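Long-range contact in 2-dehydropantoate 2-reductase (Porphyromonas gingivalis, PDB 2QYT), which probably catalyses the NADPH-dependent reduction of ketopantoate to pantoate, the second step from 3-methyl-2-oxobutanoate towards pantothenate: residues 233-239 against 299-304. Residues are numbered along the deposited sequence.
Sequences LLEEVAE and VDLPMY
The free amides in the first turn of a helix need acceptors, and in the helical C-terminal domain of this ketopantoate reductase a glutamate from another helix supplies them. Residues 233-239 are regular helix; 299-304 run extended through Val-299 to Leu-301, the N-cap residue, then turn helical from Pro-302. The register is antiparallel, pairing the CA atoms of Leu-233 with Met-303, Glu-236 with Leu-301 and Glu-239 with Val-299. Leu-233 places CD1 3.2 Å from CG of Met-303, a selenomethionine, and over one face of the Tyr-304 ring in a CH-pi contact, 4.3 Å from its centroid. Glu-236, chi1 m and chi2 t, points its carboxylate at the helix start, where it grips two successive amides: Met-303 N donates to Glu-236 OE2 and Tyr-304 N to Glu-236 OE1, each at 2.8 Å. Val-237 meets the same tyrosine, whose hydroxyl is hydrogen-bonded to Ser-206 of helix 194-215. Glu-239, extended with chi1 and chi2 t, lays CD 3.5 Å from Val-299 CG1.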
ATOM      1  N   LEU A 233      17.999 -15.430   1.848  1.00  7.29           N
ATOM      2  CA  LEU A 233      16.727 -14.863   1.378  1.00  9.24           C
ATOM      3  C   LEU A 233      16.929 -13.454   0.781  1.00  9.93           C
ATOM      4  O   LEU A 233      16.369 -13.111  -0.272  1.00 10.64           O
ATOM      5  CB  LEU A 233      15.710 -14.820   2.535  1.00  8.78           C
ATOM      6  CG  LEU A 233      14.505 -15.767   2.613  1.00  9.85           C
ATOM      7  CD1 LEU A 233      14.726 -17.170   2.045  1.00  6.35           C
ATOM      8  CD2 LEU A 233      13.955 -15.841   4.013  1.00  8.91           C
ATOM      9  N   LEU A 234      17.738 -12.654   1.461  1.00 10.34           N
ATOM     10  CA  LEU A 234      18.051 -11.305   1.024  1.00 11.29           C
ATOM     11  C   LEU A 234      18.733 -11.304  -0.356  1.00 11.30           C
ATOM     12  O   LEU A 234      18.350 -10.544  -1.250  1.00 10.99           O
ATOM     13  CB  LEU A 234      18.907 -10.614   2.084  1.00 11.15           C
ATOM     14  CG  LEU A 234      18.349  -9.530   3.045  1.00 13.15           C
ATOM     15  CD1 LEU A 234      16.847  -9.269   2.995  1.00 13.25           C
ATOM     16  CD2 LEU A 234      18.822  -9.739   4.505  1.00 12.11           C
ATOM     17  N   GLU A 235      19.700 -12.197  -0.530  1.00 11.51           N
ATOM     18  CA  GLU A 235      20.470 -12.319  -1.774  1.00 11.87           C
ATOM     19  C   GLU A 235      19.603 -12.838  -2.915  1.00 11.89           C
ATOM     20  O   GLU A 235      19.765 -12.411  -4.065  1.00 11.39           O
ATOM     21  CB  GLU A 235      21.677 -13.244  -1.594  1.00 11.72           C
ATOM     22  CG  GLU A 235      22.849 -12.648  -0.806  1.00 12.10           C
ATOM     23  CD  GLU A 235      24.057 -13.590  -0.744  1.00 13.22           C
ATOM     24  OE1 GLU A 235      25.161 -13.104  -0.377  1.00 17.10           O
ATOM     25  OE2 GLU A 235      23.918 -14.810  -1.050  1.00 13.05           O
ATOM     26  N   GLU A 236      18.689 -13.749  -2.582  1.00 11.66           N
ATOM     27  CA  GLU A 236      17.800 -14.364  -3.553  1.00 11.65           C
ATOM     28  C   GLU A 236      16.784 -13.366  -4.152  1.00 12.63           C
ATOM     29  O   GLU A 236      16.722 -13.210  -5.383  1.00 12.04           O
ATOM     30  CB  GLU A 236      17.096 -15.577  -2.937  1.00 10.90           C
ATOM     31  CG  GLU A 236      17.890 -16.858  -3.074  1.00  9.81           C
ATOM     32  CD  GLU A 236      17.238 -18.048  -2.401  1.00  8.66           C
ATOM     33  OE1 GLU A 236      16.034 -17.962  -2.061  1.00  6.49           O
ATOM     34  OE2 GLU A 236      17.942 -19.076  -2.210  1.00  8.73           O
ATOM     35  N   VAL A 237      16.012 -12.712  -3.279  1.00 13.78           N
ATOM     36  CA  VAL A 237      15.067 -11.671  -3.671  1.00 15.67           C
ATOM     37  C   VAL A 237      15.792 -10.551  -4.425  1.00 16.71           C
ATOM     38  O   VAL A 237      15.261 -10.016  -5.403  1.00 17.35           O
ATOM     39  CB  VAL A 237      14.202 -11.134  -2.439  1.00 15.50           C
ATOM     40  CG1 VAL A 237      14.949 -10.105  -1.583  1.00 15.20           C
ATOM     41  CG2 VAL A 237      12.826 -10.572  -2.920  1.00 17.15           C
ATOM     42  N   ALA A 238      17.009 -10.224  -3.988  1.00 17.96           N
ATOM     43  CA  ALA A 238      17.809  -9.174  -4.625  1.00 19.33           C
ATOM     44  C   ALA A 238      18.266  -9.593  -6.011  1.00 20.61           C
ATOM     45  O   ALA A 238      18.178  -8.791  -6.951  1.00 20.99           O
ATOM     46  CB  ALA A 238      18.990  -8.776  -3.771  1.00 18.85           C
ATOM     47  N   GLU A 239      18.719 -10.846  -6.133  1.00 21.66           N
ATOM     48  CA  GLU A 239      19.063 -11.456  -7.422  1.00 23.17           C
ATOM     49  C   GLU A 239      17.860 -11.481  -8.371  1.00 23.93           C
ATOM     50  O   GLU A 239      18.010 -11.177  -9.556  1.00 23.68           O
ATOM     51  CB  GLU A 239      19.605 -12.880  -7.226  1.00 23.10           C
ATOM     52  CG  GLU A 239      20.293 -13.491  -8.451  1.00 23.60           C
ATOM     53  CD  GLU A 239      20.805 -14.911  -8.210  1.00 23.87           C
ATOM     54  OE1 GLU A 239      20.591 -15.473  -7.102  1.00 23.74           O
ATOM     55  OE2 GLU A 239      21.424 -15.470  -9.145  1.00 25.40           O
ATOM     56  N   VAL A 299      16.210 -18.039 -12.780  1.00 12.62           N
ATOM     57  CA  VAL A 299      17.070 -17.847 -11.604  1.00 12.99           C
ATOM     58  C   VAL A 299      16.782 -18.892 -10.508  1.00 12.94           C
ATOM     59  O   VAL A 299      15.645 -19.029 -10.029  1.00 12.52           O
ATOM     60  CB  VAL A 299      16.915 -16.416 -10.987  1.00 13.20           C
ATOM     61  CG1 VAL A 299      17.988 -16.169  -9.955  1.00 13.72           C
ATOM     62  CG2 VAL A 299      16.986 -15.331 -12.056  1.00 13.16           C
ATOM     63  N   ASP A 300      17.815 -19.626 -10.108  1.00 13.09           N
ATOM     64  CA  ASP A 300      17.657 -20.579  -9.010  1.00 13.22           C
ATOM     65  C   ASP A 300      17.613 -19.858  -7.664  1.00 12.87           C
ATOM     66  O   ASP A 300      18.498 -19.063  -7.340  1.00 12.72           O
ATOM     67  CB  ASP A 300      18.759 -21.647  -9.029  1.00 13.55           C
ATOM     68  CG  ASP A 300      18.347 -22.930  -8.302  1.00 14.35           C
ATOM     69  OD1 ASP A 300      19.214 -23.851  -8.152  1.00 14.92           O
ATOM     70  OD2 ASP A 300      17.158 -23.027  -7.884  1.00 14.60           O
ATOM     71  N   LEU A 301      16.554 -20.116  -6.900  1.00 12.67           N
ATOM     72  CA  LEU A 301      16.411 -19.565  -5.553  1.00 12.77           C
ATOM     73  C   LEU A 301      16.059 -20.699  -4.612  1.00 13.05           C
ATOM     74  O   LEU A 301      14.881 -20.885  -4.293  1.00 12.71           O
ATOM     75  CB  LEU A 301      15.324 -18.485  -5.471  1.00 12.62           C
ATOM     76  CG  LEU A 301      15.198 -17.363  -6.503  1.00 12.67           C
ATOM     77  CD1 LEU A 301      14.006 -16.498  -6.128  1.00 12.83           C
ATOM     78  CD2 LEU A 301      16.451 -16.508  -6.605  1.00 13.36           C
ATOM     79  N   PRO A 302      17.080 -21.472  -4.177  1.00 13.21           N
ATOM     80  CA  PRO A 302      16.854 -22.650  -3.336  1.00 13.25           C
ATOM     81  C   PRO A 302      16.197 -22.379  -1.976  1.00 13.18           C
ATOM     82  O   PRO A 302      15.309 -23.129  -1.585  1.00 12.98           O
ATOM     83  CB  PRO A 302      18.261 -23.249  -3.169  1.00 13.17           C
ATOM     84  CG  PRO A 302      19.203 -22.146  -3.488  1.00 13.32           C
ATOM     85  CD  PRO A 302      18.509 -21.286  -4.495  1.00 13.27           C
HETATM   86  N   MSE A 303      16.625 -21.334  -1.273  1.00 13.71           N
HETATM   87  CA  MSE A 303      16.081 -21.012   0.056  1.00 14.87           C
HETATM   88  C   MSE A 303      14.594 -20.645   0.030  1.00 15.23           C
HETATM   89  O   MSE A 303      13.815 -21.145   0.850  1.00 15.33           O
HETATM   90  CB  MSE A 303      16.872 -19.876   0.708  1.00 15.29           C
HETATM   91  CG  MSE A 303      16.671 -19.728   2.234  1.00 17.97           C
HETATM   92 SE   MSE A 303      17.255 -21.287   3.316  0.75 24.25          SE
HETATM   93  CE  MSE A 303      19.093 -21.512   2.680  1.00 22.23           C
ATOM     94  N   TYR A 304      14.215 -19.757  -0.893  1.00 15.15           N
ATOM     95  CA  TYR A 304      12.809 -19.436  -1.110  1.00 15.74           C
ATOM     96  C   TYR A 304      11.997 -20.675  -1.479  1.00 16.70           C
ATOM     97  O   TYR A 304      10.897 -20.861  -0.966  1.00 16.85           O
ATOM     98  CB  TYR A 304      12.660 -18.370  -2.188  1.00 14.99           C
ATOM     99  CG  TYR A 304      12.486 -16.980  -1.645  1.00 14.61           C
ATOM    100  CD1 TYR A 304      13.580 -16.134  -1.480  1.00 12.76           C
ATOM    101  CD2 TYR A 304      11.217 -16.501  -1.302  1.00 15.00           C
ATOM    102  CE1 TYR A 304      13.426 -14.848  -0.974  1.00 13.50           C
ATOM    103  CE2 TYR A 304      11.046 -15.204  -0.797  1.00 15.51           C
ATOM    104  CZ  TYR A 304      12.152 -14.388  -0.640  1.00 14.54           C
ATOM    105  OH  TYR A 304      11.985 -13.119  -0.156  1.00 14.18           O
TER